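PDB 1ZEJ: 3-hydroxyacyl-CoA dehydrogenase from Archaeoglobus fulgidus, which probably acts as an NAD-dependent dehydrogenase of the 3-hydroxyacyl-CoA dehydrogenase family, working as a homodimer. Local coordinates for residues V112-L126 / I142-V156. Numbering follows the deposited sequence.
Sequences VDDIAERLDSPSRFL and IVISRFTDSKTVAFV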
loop_
_atom_site.group_PDB
_atom_site.type_symbol
_atom_site.label_atom_id
_atom_site.label_comp_id
_atom_site.label_asym_id
_atom_site.label_seq_id
_atom_site.Cartn_x
_atom_site.Cartn_y
_atom_site.Cartn_z
ATOM N N VAL A 112 -17.279 1.085 -17.492
ATOM C CA VAL A 112 -17.929 2.307 -17.939
ATOM C C VAL A 112 -18.097 2.341 -19.445
ATOM O O VAL A 112 -19.093 2.913 -19.952
ATOM C CB VAL A 112 -17.218 3.616 -17.449
ATOM C CG1 VAL A 112 -17.255 3.669 -15.925
ATOM C CG2 VAL A 112 -15.765 3.717 -17.987
ATOM N N ASP A 113 -17.160 1.723 -20.159
ATOM C CA ASP A 113 -17.292 1.625 -21.614
ATOM C C ASP A 113 -18.473 0.726 -22.001
ATOM O O ASP A 113 -19.210 1.037 -22.946
ATOM C CB ASP A 113 -15.993 1.160 -22.257
ATOM C CG ASP A 113 -14.955 2.291 -22.320
ATOM O OD1 ASP A 113 -14.961 3.031 -23.288
ATOM O OD2 ASP A 113 -14.154 2.420 -21.405
ATOM N N ASP A 114 -18.694 -0.360 -21.264
ATOM C CA ASP A 114 -19.830 -1.239 -21.602
ATOM C C ASP A 114 -21.173 -0.529 -21.339
ATOM O O ASP A 114 -22.155 -0.687 -22.085
ATOM C CB ASP A 114 -19.778 -2.549 -20.839
ATOM C CG ASP A 114 -18.698 -3.470 -21.315
ATOM O OD1 ASP A 114 -17.950 -3.188 -22.290
ATOM O OD2 ASP A 114 -18.592 -4.508 -20.673
ATOM N N ILE A 115 -21.233 0.252 -20.265
ATOM C CA ILE A 115 -22.395 1.084 -20.015
ATOM C C ILE A 115 -22.569 2.166 -21.101
ATOM O O ILE A 115 -23.643 2.285 -21.720
ATOM C CB ILE A 115 -22.327 1.764 -18.628
ATOM C CG1 ILE A 115 -22.409 0.720 -17.524
ATOM C CG2 ILE A 115 -23.454 2.778 -18.476
ATOM C CD1 ILE A 115 -21.976 1.254 -16.162
ATOM N N ALA A 116 -21.497 2.905 -21.356
ATOM C CA ALA A 116 -21.539 4.032 -22.286
ATOM C C ALA A 116 -21.984 3.638 -23.658
ATOM O O ALA A 116 -22.679 4.370 -24.317
ATOM C CB ALA A 116 -20.164 4.649 -22.388
ATOM N N GLU A 117 -21.561 2.484 -24.126
ATOM C CA GLU A 117 -21.913 2.084 -25.486
ATOM C C GLU A 117 -23.405 1.731 -25.633
ATOM O O GLU A 117 -23.894 1.591 -26.761
ATOM C CB GLU A 117 -20.979 0.986 -25.993
ATOM C CG GLU A 117 -21.113 -0.342 -25.368
ATOM C CD GLU A 117 -20.037 -1.326 -25.871
ATOM O OE1 GLU A 117 -18.978 -0.920 -26.415
ATOM O OE2 GLU A 117 -20.239 -2.519 -25.639
ATOM N N ARG A 118 -24.129 1.620 -24.502
ATOM C CA ARG A 118 -25.545 1.325 -24.532
ATOM C C ARG A 118 -26.430 2.563 -24.273
ATOM O O ARG A 118 -27.657 2.461 -24.275
ATOM C CB ARG A 118 -25.825 0.197 -23.545
ATOM C CG ARG A 118 -25.272 -1.105 -24.026
ATOM C CD ARG A 118 -25.075 -2.103 -22.904
ATOM N NE ARG A 118 -24.681 -3.418 -23.418
ATOM C CZ ARG A 118 -23.444 -3.780 -23.780
ATOM N NH1 ARG A 118 -22.381 -2.947 -23.698
ATOM N NH2 ARG A 118 -23.269 -5.021 -24.234
ATOM N N LEU A 119 -25.807 3.721 -24.110
ATOM C CA LEU A 119 -26.510 4.988 -23.943
ATOM C C LEU A 119 -26.654 5.725 -25.269
ATOM O O LEU A 119 -25.834 5.589 -26.180
ATOM C CB LEU A 119 -25.776 5.918 -22.947
ATOM C CG LEU A 119 -25.460 5.344 -21.584
ATOM C CD1 LEU A 119 -24.819 6.430 -20.773
ATOM C CD2 LEU A 119 -26.715 4.777 -20.856
ATOM N N ASP A 120 -27.687 6.547 -25.327
ATOM C CA ASP A 120 -27.922 7.428 -26.484
ATOM C C ASP A 120 -26.937 8.588 -26.545
ATOM O O ASP A 120 -26.551 9.008 -27.617
ATOM C CB ASP A 120 -29.346 7.986 -26.372
ATOM C CG ASP A 120 -29.883 8.523 -27.676
ATOM O OD1 ASP A 120 -29.978 7.749 -28.660
ATOM O OD2 ASP A 120 -30.276 9.705 -27.700
ATOM N N SER A 121 -26.524 9.112 -25.398
ATOM C CA SER A 121 -25.674 10.311 -25.389
ATOM C C SER A 121 -24.485 10.144 -24.425
ATOM O O SER A 121 -24.382 10.817 -23.365
ATOM C CB SER A 121 -26.549 11.536 -25.044
ATOM O OG SER A 121 -27.405 11.232 -23.908
ATOM N N PRO A 122 -23.559 9.265 -24.799
ATOM C CA PRO A 122 -22.490 8.918 -23.852
ATOM C C PRO A 122 -21.393 9.989 -23.665
ATOM O O PRO A 122 -20.514 9.798 -22.818
ATOM C CB PRO A 122 -21.947 7.627 -24.445
ATOM C CG PRO A 122 -22.111 7.795 -25.861
ATOM C CD PRO A 122 -23.409 8.518 -26.059
ATOM N N SER A 123 -21.412 11.073 -24.454
ATOM C CA SER A 123 -20.393 12.094 -24.277
ATOM C C SER A 123 -20.427 12.749 -22.898
ATOM O O SER A 123 -19.397 13.260 -22.450
ATOM C CB SER A 123 -20.428 13.168 -25.350
ATOM O OG SER A 123 -21.665 13.784 -25.380
ATOM N N ARG A 124 -21.583 12.712 -22.226
ATOM C CA ARG A 124 -21.729 13.334 -20.903
ATOM C C ARG A 124 -21.946 12.304 -19.800
ATOM O O ARG A 124 -22.420 12.622 -18.725
ATOM C CB ARG A 124 -22.819 14.425 -20.918
ATOM C CG ARG A 124 -24.140 13.980 -21.478
ATOM C CD ARG A 124 -24.849 12.860 -20.703
ATOM N NE ARG A 124 -26.113 12.625 -21.368
ATOM C CZ ARG A 124 -27.271 13.184 -21.029
ATOM N NH1 ARG A 124 -27.399 13.875 -19.922
ATOM N NH2 ARG A 124 -28.325 12.983 -21.774
ATOM N N PHE A 125 -21.514 11.069 -20.055
ATOM C CA PHE A 125 -21.573 9.986 -19.092
ATOM C C PHE A 125 -20.143 9.661 -18.658
ATOM O O PHE A 125 -19.199 9.625 -19.489
ATOM C CB PHE A 125 -22.145 8.699 -19.711
ATOM C CG PHE A 125 -22.016 7.496 -18.801
ATOM C CD1 PHE A 125 -22.753 7.423 -17.649
ATOM C CD2 PHE A 125 -21.111 6.475 -19.084
ATOM C CE1 PHE A 125 -22.607 6.360 -16.763
ATOM C CE2 PHE A 125 -20.966 5.397 -18.235
ATOM C CZ PHE A 125 -21.750 5.333 -17.053
ATOM N N LEU A 126 -19.997 9.409 -17.372
ATOM C CA LEU A 126 -18.735 8.918 -16.855
ATOM C C LEU A 126 -18.951 8.186 -15.545
ATOM O O LEU A 126 -20.046 8.228 -14.959
ATOM C CB LEU A 126 -17.763 10.081 -16.762
ATOM C CG LEU A 126 -17.603 11.108 -15.648
ATOM C CD1 LEU A 126 -17.008 12.422 -16.159
ATOM C CD2 LEU A 126 -18.714 11.287 -14.701
ATOM N N ILE A 142 -12.650 9.637 -11.004
ATOM C CA ILE A 142 -13.503 9.744 -12.184
ATOM C C ILE A 142 -12.971 8.767 -13.184
ATOM O O ILE A 142 -11.774 8.820 -13.493
ATOM C CB ILE A 142 -13.448 11.152 -12.758
ATOM C CG1 ILE A 142 -14.075 12.136 -11.746
ATOM C CG2 ILE A 142 -14.088 11.200 -14.159
ATOM C CD1 ILE A 142 -13.950 13.567 -12.105
ATOM N N VAL A 143 -13.841 7.899 -13.701
ATOM C CA VAL A 143 -13.416 6.870 -14.625
ATOM C C VAL A 143 -14.136 7.149 -15.938
ATOM O O VAL A 143 -15.349 7.038 -16.014
ATOM C CB VAL A 143 -13.732 5.485 -14.092
ATOM C CG1 VAL A 143 -13.168 4.407 -15.026
ATOM C CG2 VAL A 143 -13.156 5.298 -12.693
ATOM N N ILE A 144 -13.376 7.539 -16.946
ATOM C CA ILE A 144 -13.958 7.933 -18.203
ATOM C C ILE A 144 -14.029 6.795 -19.232
ATOM O O ILE A 144 -13.205 5.880 -19.261
ATOM C CB ILE A 144 -13.300 9.203 -18.763
ATOM C CG1 ILE A 144 -11.888 8.967 -19.278
ATOM C CG2 ILE A 144 -13.296 10.306 -17.680
ATOM C CD1 ILE A 144 -11.439 10.044 -20.196
ATOM N N SER A 145 -15.036 6.866 -20.078
ATOM C CA SER A 145 -15.138 5.942 -21.190
ATOM C C SER A 145 -14.433 6.564 -22.388
ATOM O O SER A 145 -14.034 7.736 -22.330
ATOM C CB SER A 145 -16.583 5.661 -21.494
ATOM O OG SER A 145 -17.175 6.678 -22.294
ATOM N N ARG A 146 -14.329 5.796 -23.477
ATOM C CA ARG A 146 -13.837 6.356 -24.776
ATOM C C ARG A 146 -14.743 7.420 -25.366
ATOM O O ARG A 146 -14.326 8.161 -26.217
ATOM C CB ARG A 146 -13.599 5.249 -25.800
ATOM C CG ARG A 146 -14.795 4.424 -26.201
ATOM C CD ARG A 146 -14.308 3.180 -26.941
ATOM N NE ARG A 146 -15.373 2.574 -27.725
ATOM C CZ ARG A 146 -16.241 1.689 -27.249
ATOM N NH1 ARG A 146 -16.217 1.324 -25.966
ATOM N NH2 ARG A 146 -17.167 1.194 -28.050
ATOM N N PHE A 147 -15.956 7.546 -24.857
ATOM C CA PHE A 147 -16.917 8.528 -25.343
ATOM C C PHE A 147 -16.932 9.835 -24.595
ATOM O O PHE A 147 -17.388 10.831 -25.110
ATOM C CB PHE A 147 -18.335 7.978 -25.278
ATOM C CG PHE A 147 -18.547 6.670 -26.006
ATOM C CD1 PHE A 147 -18.957 6.649 -27.318
ATOM C CD2 PHE A 147 -18.418 5.445 -25.332
ATOM C CE1 PHE A 147 -19.171 5.427 -27.988
ATOM C CE2 PHE A 147 -18.660 4.222 -25.999
ATOM C CZ PHE A 147 -19.035 4.223 -27.318
ATOM N N THR A 148 -16.547 9.812 -23.332
ATOM C CA THR A 148 -16.702 10.935 -22.442
ATOM C C THR A 148 -15.954 12.151 -23.009
ATOM O O THR A 148 -14.759 12.062 -23.386
ATOM C CB THR A 148 -16.118 10.615 -21.040
ATOM O OG1 THR A 148 -16.632 9.370 -20.507
ATOM C CG2 THR A 148 -16.420 11.761 -20.096
ATOM N N ASP A 149 -16.605 13.295 -23.043
ATOM C CA ASP A 149 -15.894 14.506 -23.501
ATOM C C ASP A 149 -15.186 15.240 -22.380
ATOM O O ASP A 149 -15.460 15.024 -21.203
ATOM C CB ASP A 149 -16.809 15.414 -24.304
ATOM C CG ASP A 149 -17.942 15.960 -23.517
ATOM O OD1 ASP A 149 -17.853 16.051 -22.276
ATOM O OD2 ASP A 149 -18.932 16.357 -24.171
ATOM N N SER A 150 -14.257 16.107 -22.748
ATOM C CA SER A 150 -13.419 16.807 -21.776
ATOM C C SER A 150 -14.180 17.777 -20.873
ATOM O O SER A 150 -13.818 17.965 -19.708
ATOM C CB SER A 150 -12.378 17.664 -22.506
ATOM O OG SER A 150 -11.772 18.563 -21.591
ATOM N N LYS A 151 -15.177 18.413 -21.449
ATOM C CA LYS A 151 -16.035 19.365 -20.734
ATOM C C LYS A 151 -16.772 18.713 -19.582
ATOM O O LYS A 151 -16.896 19.329 -18.509
ATOM C CB LYS A 151 -17.035 19.989 -21.711
ATOM C CG LYS A 151 -18.313 20.499 -21.136
ATOM N N THR A 152 -17.254 17.493 -19.818
ATOM C CA THR A 152 -17.952 16.730 -18.789
ATOM C C THR A 152 -16.993 16.345 -17.665
ATOM O O THR A 152 -17.322 16.491 -16.494
ATOM C CB THR A 152 -18.615 15.473 -19.353
ATOM O OG1 THR A 152 -19.523 15.860 -20.377
ATOM C CG2 THR A 152 -19.375 14.717 -18.253
ATOM N N VAL A 153 -15.799 15.884 -18.018
ATOM C CA VAL A 153 -14.812 15.614 -17.014
ATOM C C VAL A 153 -14.467 16.829 -16.170
ATOM O O VAL A 153 -14.432 16.736 -14.940
ATOM C CB VAL A 153 -13.512 15.035 -17.617
ATOM C CG1 VAL A 153 -12.557 14.683 -16.500
ATOM C CG2 VAL A 153 -13.837 13.826 -18.469
ATOM N N ALA A 154 -14.152 17.952 -16.812
ATOM C CA ALA A 154 -13.710 19.130 -16.062
ATOM C C ALA A 154 -14.809 19.684 -15.131
ATOM O O ALA A 154 -14.528 20.136 -14.020
ATOM C CB ALA A 154 -13.243 20.210 -17.030
ATOM N N PHE A 155 -16.042 19.654 -15.593
ATOM C CA PHE A 155 -17.184 20.031 -14.796
ATOM C C PHE A 155 -17.309 19.156 -13.534
ATOM O O PHE A 155 -17.366 19.666 -12.419
ATOM C CB PHE A 155 -18.449 19.912 -15.612
ATOM C CG PHE A 155 -19.665 20.395 -14.892
ATOM C CD1 PHE A 155 -20.015 21.738 -14.913
ATOM C CD2 PHE A 155 -20.456 19.544 -14.191
ATOM C CE1 PHE A 155 -21.190 22.200 -14.235
ATOM C CE2 PHE A 155 -21.618 20.011 -13.519
ATOM C CZ PHE A 155 -21.960 21.318 -13.550
ATOM N N VAL A 156 -17.284 17.854 -13.718
ATOM C CA VAL A 156 -17.403 16.908 -12.585
ATOM C C VAL A 156 -16.188 16.964 -11.672
ATOM O O VAL A 156 -16.336 17.000 -10.459
ATOM C CB VAL A 156 -17.688 15.503 -13.060
ATOM C CG1 VAL A 156 -17.786 14.543 -11.868
ATOM C CG2 VAL A 156 -18.973 15.484 -13.829
HETATM O O HOH W 1 -16.977 -1.508 -24.484
HETATM O O HOH W 2 -19.284 7.722 -21.593
#
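Arg146 reaches across to Asp113 and Glu117. Its CB, CG and CD all pass Asp113 OD1, CG nearest at 3.2 Å. The same oxygen takes the backbone bond from Arg146 N at 2.8 Å, almost straight at 177°, on the syn side but tilted out of the carboxylate plane. With CG between backbone N and carbonyl carbon (chi1 61°), Arg146 CG rests over one face of the Phe147 ring, toward its rim, and the extended chain carries the guanidinium past the ring's edge, where Phe147 CE2 lies 3.7 Å above the guanidinium plane. At the tip, NH1 makes a weak salt-bridge contact to Asp113 OD1, while NH2 meets Glu117 OE1 at 3.2 Å, in the guanidinium plane. Ala116 CB, 3.5 Å from Phe147 CD2, and Pro122 CG approach the ring obliquely from the side opposite Arg146 CG.

Asp149 OD1 accepts from Thr152 N (2.9 Å), N-capping helix 150-162. Replacing Asp149 with an alanine removes the carboxylate, so the helix's first turn would probably lose its side-chain acceptor for Thr152 N. Leu126 CD1 packs on Ile142 CG2 (3.7 Å) between hairpin strands 125-130 and 139-144 of the Rossmann-type NAD-binding domain, and also reaches Thr152 CG2. Thr148 OG1 donates to Phe125 O (2.8 Å), and Asp149 N to Ser123 O on a lone pair (172°); these bonds probably hold the turn from strand to helix against residues 122-126, with charges at the outer end and Leu126 in the core.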